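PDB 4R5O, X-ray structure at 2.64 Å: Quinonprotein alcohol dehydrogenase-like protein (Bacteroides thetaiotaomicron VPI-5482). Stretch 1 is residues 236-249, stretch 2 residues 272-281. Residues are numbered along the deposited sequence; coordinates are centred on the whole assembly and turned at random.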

ATOM      1  N   VAL A 236     -17.499  15.600  -0.115  1.00 39.74           N
ATOM      2  CA  VAL A 236     -16.982  14.328  -0.601  1.00 38.53           C
ATOM      3  C   VAL A 236     -17.513  14.115  -2.016  1.00 42.03           C
ATOM      4  O   VAL A 236     -18.713  13.906  -2.184  1.00 39.05           O
ATOM      5  CB  VAL A 236     -17.322  13.125   0.315  1.00 42.15           C
ATOM      6  CG1 VAL A 236     -16.758  11.823  -0.263  1.00 41.21           C
ATOM      7  CG2 VAL A 236     -16.835  13.348   1.741  1.00 41.77           C
ATOM      8  N   LEU A 237     -16.647  14.189  -3.028  1.00 41.49           N
ATOM      9  CA  LEU A 237     -17.026  13.905  -4.424  1.00 41.46           C
ATOM     10  C   LEU A 237     -16.929  12.421  -4.650  1.00 44.82           C
ATOM     11  O   LEU A 237     -15.939  11.848  -4.230  1.00 45.16           O
ATOM     12  CB  LEU A 237     -16.127  14.679  -5.401  1.00 42.04           C
ATOM     13  CG  LEU A 237     -16.289  16.180  -5.368  1.00 49.66           C
ATOM     14  CD1 LEU A 237     -15.118  16.885  -6.029  1.00 50.90           C
ATOM     15  CD2 LEU A 237     -17.589  16.578  -6.022  1.00 58.35           C
ATOM     16  N   SER A 238     -17.939  11.773  -5.253  1.00 41.61           N
ATOM     17  CA  SER A 238     -17.845  10.327  -5.450  1.00 40.72           C
ATOM     18  C   SER A 238     -18.154   9.876  -6.909  1.00 44.16           C
ATOM     19  O   SER A 238     -18.961  10.478  -7.626  1.00 42.59           O
ATOM     20  CB  SER A 238     -18.790   9.593  -4.508  1.00 42.93           C
ATOM     21  OG  SER A 238     -20.145   9.830  -4.848  1.00 61.73           O
ATOM     22  N   ASN A 239     -17.451   8.804  -7.306  1.00 40.24           N
ATOM     23  CA  ASN A 239     -17.610   7.973  -8.487  1.00 41.03           C
ATOM     24  C   ASN A 239     -18.173   6.663  -7.998  1.00 47.53           C
ATOM     25  O   ASN A 239     -17.469   5.951  -7.277  1.00 49.13           O
ATOM     26  CB  ASN A 239     -16.288   7.818  -9.243  1.00 44.55           C
ATOM     27  CG  ASN A 239     -16.275   6.688 -10.241  1.00 48.02           C
ATOM     28  OD1 ASN A 239     -15.399   5.842 -10.197  1.00 42.15           O
ATOM     29  ND2 ASN A 239     -17.303   6.570 -11.071  1.00 40.10           N
ATOM     30  N   ASP A 240     -19.455   6.382  -8.289  1.00 44.37           N
ATOM     31  CA  ASP A 240     -20.143   5.219  -7.763  1.00 44.91           C
ATOM     32  C   ASP A 240     -20.572   4.259  -8.872  1.00 51.31           C
ATOM     33  O   ASP A 240     -21.470   3.447  -8.648  1.00 51.56           O
ATOM     34  CB  ASP A 240     -21.375   5.674  -6.950  1.00 47.77           C
ATOM     35  CG  ASP A 240     -22.371   6.612  -7.635  1.00 59.52           C
ATOM     36  OD1 ASP A 240     -22.478   6.569  -8.879  1.00 60.80           O
ATOM     37  OD2 ASP A 240     -23.092   7.337  -6.915  1.00 65.26           O
ATOM     38  N   THR A 241     -19.897   4.301 -10.033  1.00 48.67           N
ATOM     39  CA  THR A 241     -20.259   3.435 -11.141  1.00 48.84           C
ATOM     40  C   THR A 241     -19.020   2.806 -11.808  1.00 54.07           C
ATOM     41  O   THR A 241     -17.954   3.422 -11.844  1.00 53.47           O
ATOM     42  CB  THR A 241     -21.059   4.227 -12.155  1.00 50.96           C
ATOM     43  OG1 THR A 241     -21.565   3.321 -13.112  1.00 51.46           O
ATOM     44  CG2 THR A 241     -20.258   5.342 -12.825  1.00 47.69           C
ATOM     45  N   TYR A 242     -19.185   1.580 -12.339  1.00 51.13           N
ATOM     46  CA  TYR A 242     -18.130   0.872 -13.060  1.00 52.76           C
ATOM     47  C   TYR A 242     -18.618   0.457 -14.451  1.00 60.57           C
ATOM     48  O   TYR A 242     -17.855  -0.169 -15.191  1.00 62.20           O
ATOM     49  CB  TYR A 242     -17.639  -0.374 -12.278  1.00 53.96           C
ATOM     50  CG  TYR A 242     -18.680  -1.457 -12.080  1.00 56.99           C
ATOM     51  CD1 TYR A 242     -18.867  -2.459 -13.031  1.00 60.39           C
ATOM     52  CD2 TYR A 242     -19.467  -1.493 -10.934  1.00 57.32           C
ATOM     53  CE1 TYR A 242     -19.847  -3.440 -12.869  1.00 62.08           C
ATOM     54  CE2 TYR A 242     -20.435  -2.481 -10.751  1.00 58.87           C
ATOM     55  CZ  TYR A 242     -20.623  -3.452 -11.720  1.00 67.84           C
ATOM     56  OH  TYR A 242     -21.582  -4.414 -11.515  1.00 70.72           O
ATOM     57  N   LYS A 243     -19.901   0.763 -14.781  1.00 56.70           N
ATOM     58  CA  LYS A 243     -20.609   0.302 -15.974  1.00 56.87           C
ATOM     59  C   LYS A 243     -21.844   1.175 -16.293  1.00 61.18           C
ATOM     60  O   LYS A 243     -21.918   1.756 -17.368  1.00 61.50           O
ATOM     61  CB  LYS A 243     -21.048  -1.155 -15.693  1.00 59.59           C
ATOM     62  CG  LYS A 243     -21.923  -1.860 -16.728  1.00 77.98           C
ATOM     63  CD  LYS A 243     -22.452  -3.215 -16.179  1.00 86.96           C
ATOM     64  CE  LYS A 243     -23.413  -3.086 -15.011  1.00 95.88           C
ATOM     65  NZ  LYS A 243     -23.763  -4.408 -14.431  1.00105.04           N
ATOM     66  N   ASP A 244     -22.811   1.248 -15.361  1.00 57.52           N
ATOM     67  CA  ASP A 244     -24.079   1.961 -15.525  1.00 57.04           C
ATOM     68  C   ASP A 244     -23.894   3.466 -15.554  1.00 59.73           C
ATOM     69  O   ASP A 244     -23.005   4.002 -14.906  1.00 58.79           O
ATOM     70  CB  ASP A 244     -25.060   1.599 -14.387  1.00 58.93           C
ATOM     71  CG  ASP A 244     -25.439   0.119 -14.315  1.00 77.09           C
ATOM     72  OD1 ASP A 244     -25.562  -0.527 -15.393  1.00 78.56           O
ATOM     73  OD2 ASP A 244     -25.678  -0.379 -13.185  1.00 85.23           O
ATOM     74  N   GLU A 245     -24.771   4.151 -16.301  1.00 57.10           N
ATOM     75  CA  GLU A 245     -24.784   5.601 -16.435  1.00 56.87           C
ATOM     76  C   GLU A 245     -25.148   6.189 -15.076  1.00 61.11           C
ATOM     77  O   GLU A 245     -26.160   5.815 -14.469  1.00 62.61           O
ATOM     78  CB  GLU A 245     -25.751   6.029 -17.557  1.00 58.99           C
ATOM     79  CG  GLU A 245     -25.850   7.530 -17.780  1.00 69.04           C
ATOM     80  CD  GLU A 245     -26.771   7.992 -18.901  1.00 92.51           C
ATOM     81  OE1 GLU A 245     -26.905   7.261 -19.912  1.00 96.93           O
ATOM     82  OE2 GLU A 245     -27.293   9.129 -18.808  1.00 80.51           O
ATOM     83  N   SER A 246     -24.265   7.039 -14.564  1.00 54.84           N
ATOM     84  CA  SER A 246     -24.423   7.666 -13.254  1.00 52.50           C
ATOM     85  C   SER A 246     -23.765   9.022 -13.268  1.00 54.39           C
ATOM     86  O   SER A 246     -22.859   9.245 -14.064  1.00 53.04           O
ATOM     87  CB  SER A 246     -23.820   6.772 -12.165  1.00 52.77           C
ATOM     88  OG  SER A 246     -23.995   7.314 -10.871  1.00 54.82           O
ATOM     89  N   LYS A 247     -24.216   9.924 -12.405  1.00 51.55           N
ATOM     90  CA  LYS A 247     -23.609  11.240 -12.278  1.00 51.91           C
ATOM     91  C   LYS A 247     -22.723  11.301 -11.065  1.00 56.52           C
ATOM     92  O   LYS A 247     -23.009  10.594 -10.091  1.00 57.13           O
ATOM     93  CB  LYS A 247     -24.674  12.336 -12.191  1.00 55.02           C
ATOM     94  CG  LYS A 247     -25.314  12.661 -13.511  1.00 57.45           C
ATOM     95  CD  LYS A 247     -26.382  13.679 -13.324  1.00 59.58           C
ATOM     96  CE  LYS A 247     -27.044  14.065 -14.619  1.00 76.80           C
ATOM     97  NZ  LYS A 247     -27.581  12.895 -15.373  1.00 94.86           N
ATOM     98  N   VAL A 248     -21.664  12.159 -11.095  1.00 50.93           N
ATOM     99  CA  VAL A 248     -20.823  12.406  -9.920  1.00 48.24           C
ATOM    100  C   VAL A 248     -21.757  12.930  -8.845  1.00 49.36           C
ATOM    101  O   VAL A 248     -22.612  13.770  -9.133  1.00 49.54           O
ATOM    102  CB  VAL A 248     -19.605  13.351 -10.188  1.00 51.28           C
ATOM    103  CG1 VAL A 248     -18.955  13.830  -8.894  1.00 50.11           C
ATOM    104  CG2 VAL A 248     -18.571  12.690 -11.076  1.00 50.98           C
ATOM    105  N   LYS A 249     -21.640  12.390  -7.634  1.00 44.07           N
ATOM    106  CA  LYS A 249     -22.461  12.816  -6.504  1.00 42.65           C
ATOM    107  C   LYS A 249     -21.587  13.307  -5.386  1.00 46.45           C
ATOM    108  O   LYS A 249     -20.477  12.813  -5.214  1.00 46.96           O
ATOM    109  CB  LYS A 249     -23.345  11.672  -6.033  1.00 43.82           C
ATOM    110  CG  LYS A 249     -24.342  11.268  -7.113  1.00 51.86           C
ATOM    111  CD  LYS A 249     -25.185  10.092  -6.724  1.00 51.11           C
ATOM    112  CE  LYS A 249     -25.835   9.501  -7.933  1.00 36.41           C
ATOM    113  NZ  LYS A 249     -24.823   8.835  -8.793  1.00 42.87           N
ATOM    114  N   ILE A 272     -21.871  15.572 -14.525  1.00 45.95           N
ATOM    115  CA  ILE A 272     -20.716  14.771 -14.936  1.00 44.19           C
ATOM    116  C   ILE A 272     -21.202  13.337 -15.066  1.00 51.99           C
ATOM    117  O   ILE A 272     -21.300  12.632 -14.059  1.00 51.09           O
ATOM    118  CB  ILE A 272     -19.467  14.892 -14.001  1.00 45.99           C
ATOM    119  CG1 ILE A 272     -19.084  16.354 -13.686  1.00 45.42           C
ATOM    120  CG2 ILE A 272     -18.244  14.093 -14.587  1.00 48.29           C
ATOM    121  CD1 ILE A 272     -18.189  16.548 -12.502  1.00 45.06           C
ATOM    122  N   ILE A 273     -21.548  12.922 -16.307  1.00 51.73           N
ATOM    123  CA  ILE A 273     -22.009  11.566 -16.616  1.00 51.94           C
ATOM    124  C   ILE A 273     -20.817  10.631 -16.604  1.00 53.83           C
ATOM    125  O   ILE A 273     -19.852  10.845 -17.326  1.00 52.84           O
ATOM    126  CB  ILE A 273     -22.782  11.457 -17.980  1.00 56.16           C
ATOM    127  CG1 ILE A 273     -23.798  12.621 -18.279  1.00 56.70           C
ATOM    128  CG2 ILE A 273     -23.317  10.034 -18.261  1.00 55.31           C
ATOM    129  CD1 ILE A 273     -24.867  12.803 -17.361  1.00 63.47           C
ATOM    130  N   GLN A 274     -20.900   9.575 -15.809  1.00 50.49           N
ATOM    131  CA  GLN A 274     -19.861   8.560 -15.731  1.00 49.18           C
ATOM    132  C   GLN A 274     -20.479   7.191 -16.007  1.00 54.29           C
ATOM    133  O   GLN A 274     -21.580   6.885 -15.531  1.00 54.31           O
ATOM    134  CB  GLN A 274     -19.154   8.605 -14.377  1.00 49.29           C
ATOM    135  CG  GLN A 274     -18.374   9.911 -14.167  1.00 50.01           C
ATOM    136  CD  GLN A 274     -17.673   9.995 -12.843  1.00 56.65           C
ATOM    137  OE1 GLN A 274     -18.131   9.448 -11.823  1.00 53.50           O
ATOM    138  NE2 GLN A 274     -16.606  10.784 -12.812  1.00 35.16           N
ATOM    139  N   LYS A 275     -19.805   6.409 -16.854  1.00 51.00           N
ATOM    140  CA  LYS A 275     -20.246   5.069 -17.245  1.00 51.11           C
ATOM    141  C   LYS A 275     -19.139   4.053 -16.946  1.00 55.33           C
ATOM    142  O   LYS A 275     -19.143   2.952 -17.494  1.00 56.81           O
ATOM    143  CB  LYS A 275     -20.641   5.035 -18.733  1.00 54.60           C
ATOM    144  CG  LYS A 275     -21.796   5.954 -19.122  1.00 70.60           C
ATOM    145  CD  LYS A 275     -22.126   5.817 -20.598  1.00 77.68           C
ATOM    146  CE  LYS A 275     -23.280   6.694 -21.007  1.00 88.74           C
ATOM    147  NZ  LYS A 275     -23.582   6.555 -22.456  1.00 95.67           N
ATOM    148  N   GLN A 276     -18.186   4.427 -16.072  1.00 49.89           N
ATOM    149  CA  GLN A 276     -17.036   3.607 -15.673  1.00 48.65           C
ATOM    150  C   GLN A 276     -16.353   4.153 -14.414  1.00 50.96           C
ATOM    151  O   GLN A 276     -16.636   5.276 -13.984  1.00 51.30           O
ATOM    152  CB  GLN A 276     -15.983   3.545 -16.815  1.00 50.24           C
ATOM    153  CG  GLN A 276     -15.283   4.899 -17.070  1.00 56.97           C
ATOM    154  CD  GLN A 276     -14.064   4.790 -17.927  1.00 72.20           C
ATOM    155  OE1 GLN A 276     -14.124   4.365 -19.086  1.00 69.65           O
ATOM    156  NE2 GLN A 276     -12.939   5.234 -17.387  1.00 61.77           N
ATOM    157  N   LYS A 277     -15.374   3.396 -13.889  1.00 45.88           N
ATOM    158  CA  LYS A 277     -14.561   3.834 -12.770  1.00 43.41           C
ATOM    159  C   LYS A 277     -13.563   4.840 -13.224  1.00 46.89           C
ATOM    160  O   LYS A 277     -12.788   4.559 -14.149  1.00 47.62           O
ATOM    161  CB  LYS A 277     -13.831   2.669 -12.098  1.00 43.43           C
ATOM    162  CG  LYS A 277     -14.695   1.617 -11.498  1.00 26.44           C
ATOM    163  CD  LYS A 277     -13.826   0.666 -10.763  1.00 22.96           C
ATOM    164  CE  LYS A 277     -14.637  -0.457 -10.196  1.00 34.38           C
ATOM    165  NZ  LYS A 277     -13.813  -1.314  -9.314  1.00 35.73           N
ATOM    166  N   ILE A 278     -13.576   6.009 -12.590  1.00 42.81           N
ATOM    167  CA  ILE A 278     -12.600   7.074 -12.833  1.00 42.05           C
ATOM    168  C   ILE A 278     -12.444   7.841 -11.510  1.00 47.10           C
ATOM    169  O   ILE A 278     -13.394   7.992 -10.741  1.00 46.24           O
ATOM    170  CB  ILE A 278     -12.913   8.000 -14.046  1.00 44.01           C
ATOM    171  CG1 ILE A 278     -11.731   8.956 -14.399  1.00 43.64           C
ATOM    172  CG2 ILE A 278     -14.201   8.732 -13.879  1.00 43.38           C
ATOM    173  CD1 ILE A 278     -10.340   8.310 -14.721  1.00 38.01           C
ATOM    174  N   ASN A 279     -11.208   8.252 -11.231  1.00 43.82           N
ATOM    175  CA  ASN A 279     -10.872   8.950 -10.009  1.00 42.07           C
ATOM    176  C   ASN A 279     -10.977  10.473 -10.179  1.00 43.30           C
ATOM    177  O   ASN A 279     -11.316  10.973 -11.243  1.00 42.81           O
ATOM    178  CB  ASN A 279      -9.447   8.551  -9.568  1.00 37.70           C
ATOM    179  CG  ASN A 279      -8.339   8.918 -10.495  1.00 48.49           C
ATOM    180  OD1 ASN A 279      -8.484   8.934 -11.724  1.00 48.08           O
ATOM    181  ND2 ASN A 279      -7.183   9.189  -9.911  1.00 40.56           N
ATOM    182  N   PHE A 280     -10.739  11.179  -9.072  1.00 39.61           N
ATOM    183  CA  PHE A 280     -10.675  12.633  -8.935  1.00 38.74           C
ATOM    184  C   PHE A 280      -9.273  13.021  -8.560  1.00 43.15           C
ATOM    185  O   PHE A 280      -8.715  12.428  -7.626  1.00 42.28           O
ATOM    186  CB  PHE A 280     -11.677  13.146  -7.889  1.00 39.11           C
ATOM    187  CG  PHE A 280     -13.106  12.756  -8.135  1.00 39.24           C
ATOM    188  CD1 PHE A 280     -13.583  11.527  -7.722  1.00 41.18           C
ATOM    189  CD2 PHE A 280     -13.987  13.634  -8.747  1.00 41.05           C
ATOM    190  CE1 PHE A 280     -14.902  11.149  -7.982  1.00 42.47           C
ATOM    191  CE2 PHE A 280     -15.307  13.266  -8.992  1.00 44.05           C
ATOM    192  CZ  PHE A 280     -15.759  12.025  -8.602  1.00 42.55           C
ATOM    193  N   VAL A 281      -8.684  13.981  -9.271  1.00 39.38           N
ATOM    194  CA  VAL A 281      -7.327  14.396  -8.941  1.00 38.55           C
ATOM    195  C   VAL A 281      -7.323  15.900  -8.645  1.00 42.47           C
ATOM    196  O   VAL A 281      -7.989  16.677  -9.326  1.00 41.84           O
ATOM    197  CB  VAL A 281      -6.273  14.022 -10.039  1.00 41.50           C
ATOM    198  CG1 VAL A 281      -6.144  12.511 -10.195  1.00 40.36           C
ATOM    199  CG2 VAL A 281      -6.568  14.669 -11.392  1.00 41.52           C
TER
HETATM  200  O   HOH W   1     -20.328   8.475 -10.619  1.00 39.83           O

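A short antiparallel strand pair often serves as an anchor, from which side chains extend the contact into neighbouring loops; the two stretches of 4R5O illustrate the principle. Strand 246-249 lies beside strand 272-274, with axes that approach to 4.6 Å and N-to-C directions 124° apart, so the pairing is antiparallel but strongly splayed. Ser-246 and Gln-274 form a hydrogen-bonded pair: Ser-246 N donates to Gln-274 O at 2.9 Å, and Gln-274 N returns a nearly straight bond to Ser-246 O at 2.6 Å. Lys-247 and Ile-273 then face each other as a non-hydrogen-bonded pair, and the ladder resumes where Val-248 N donates to Ile-272 O at 3.0 Å. Between these rungs, Lys-247 CA lies 3.2 Å from Ile-272 O, a CA-H...O contact of the kind common in antiparallel sheets. Stretch 1 also folds on itself, since Ser-238 N donates to Lys-249 O at 2.7 Å and Lys-249 N to Ser-238 O at 3.3 Å, which brings strand 236-239 alongside strand 246-249.

Beyond the ladder, side-chain amides take over the work of the backbone. Asn-239, buried, reaches toward stretch 2 and uses both ends of its carboxamide. Its OD1 accepts from Ile-278 N at 3.0 Å, while its ND2 donates to Gln-274 OE1 at 3.1 Å and, weakly, to Gln-276 O at 3.3 Å. One polar side chain thereby ties together three residues of stretch 2, satisfying a backbone NH where no strand pairing does so. A water extends this network: Asp-240 N donates to its O at 3.3 Å, and the same O lies 2.7 Å from Gln-274 OE1.

Apolar packing complements these bonds. The ring of Phe-280 receives Leu-237 over one face, with Leu-237 CB 4.1 Å from the ring centroid in a CH-pi contact, whereas Val-248 meets the ring edge, its CG1 3.7 Å from Phe-280 CZ. Val-248 also packs against Ile-272, with Val-248 CG2 3.8 Å from Ile-272 CB, so it bridges the strand pair and the aromatic ring.

Toward solvent, longer side chains continue the contact. On the face shared by Lys-247 and Ile-273, the long lysine chain brings NZ within 3.4 Å of Ile-273 CD1. Glu-245 lays its CG 3.6 Å from Ile-273 CG2, and its OE1 stays 4.2 Å from Lys-275 NZ, a favourable pairing of charges but too distant for a salt bridge. In the loop region, Tyr-242 CB rests 3.6 Å from Lys-277 CG, an aliphatic contact made at the base of the side chain, whose end leads away from stretch 2.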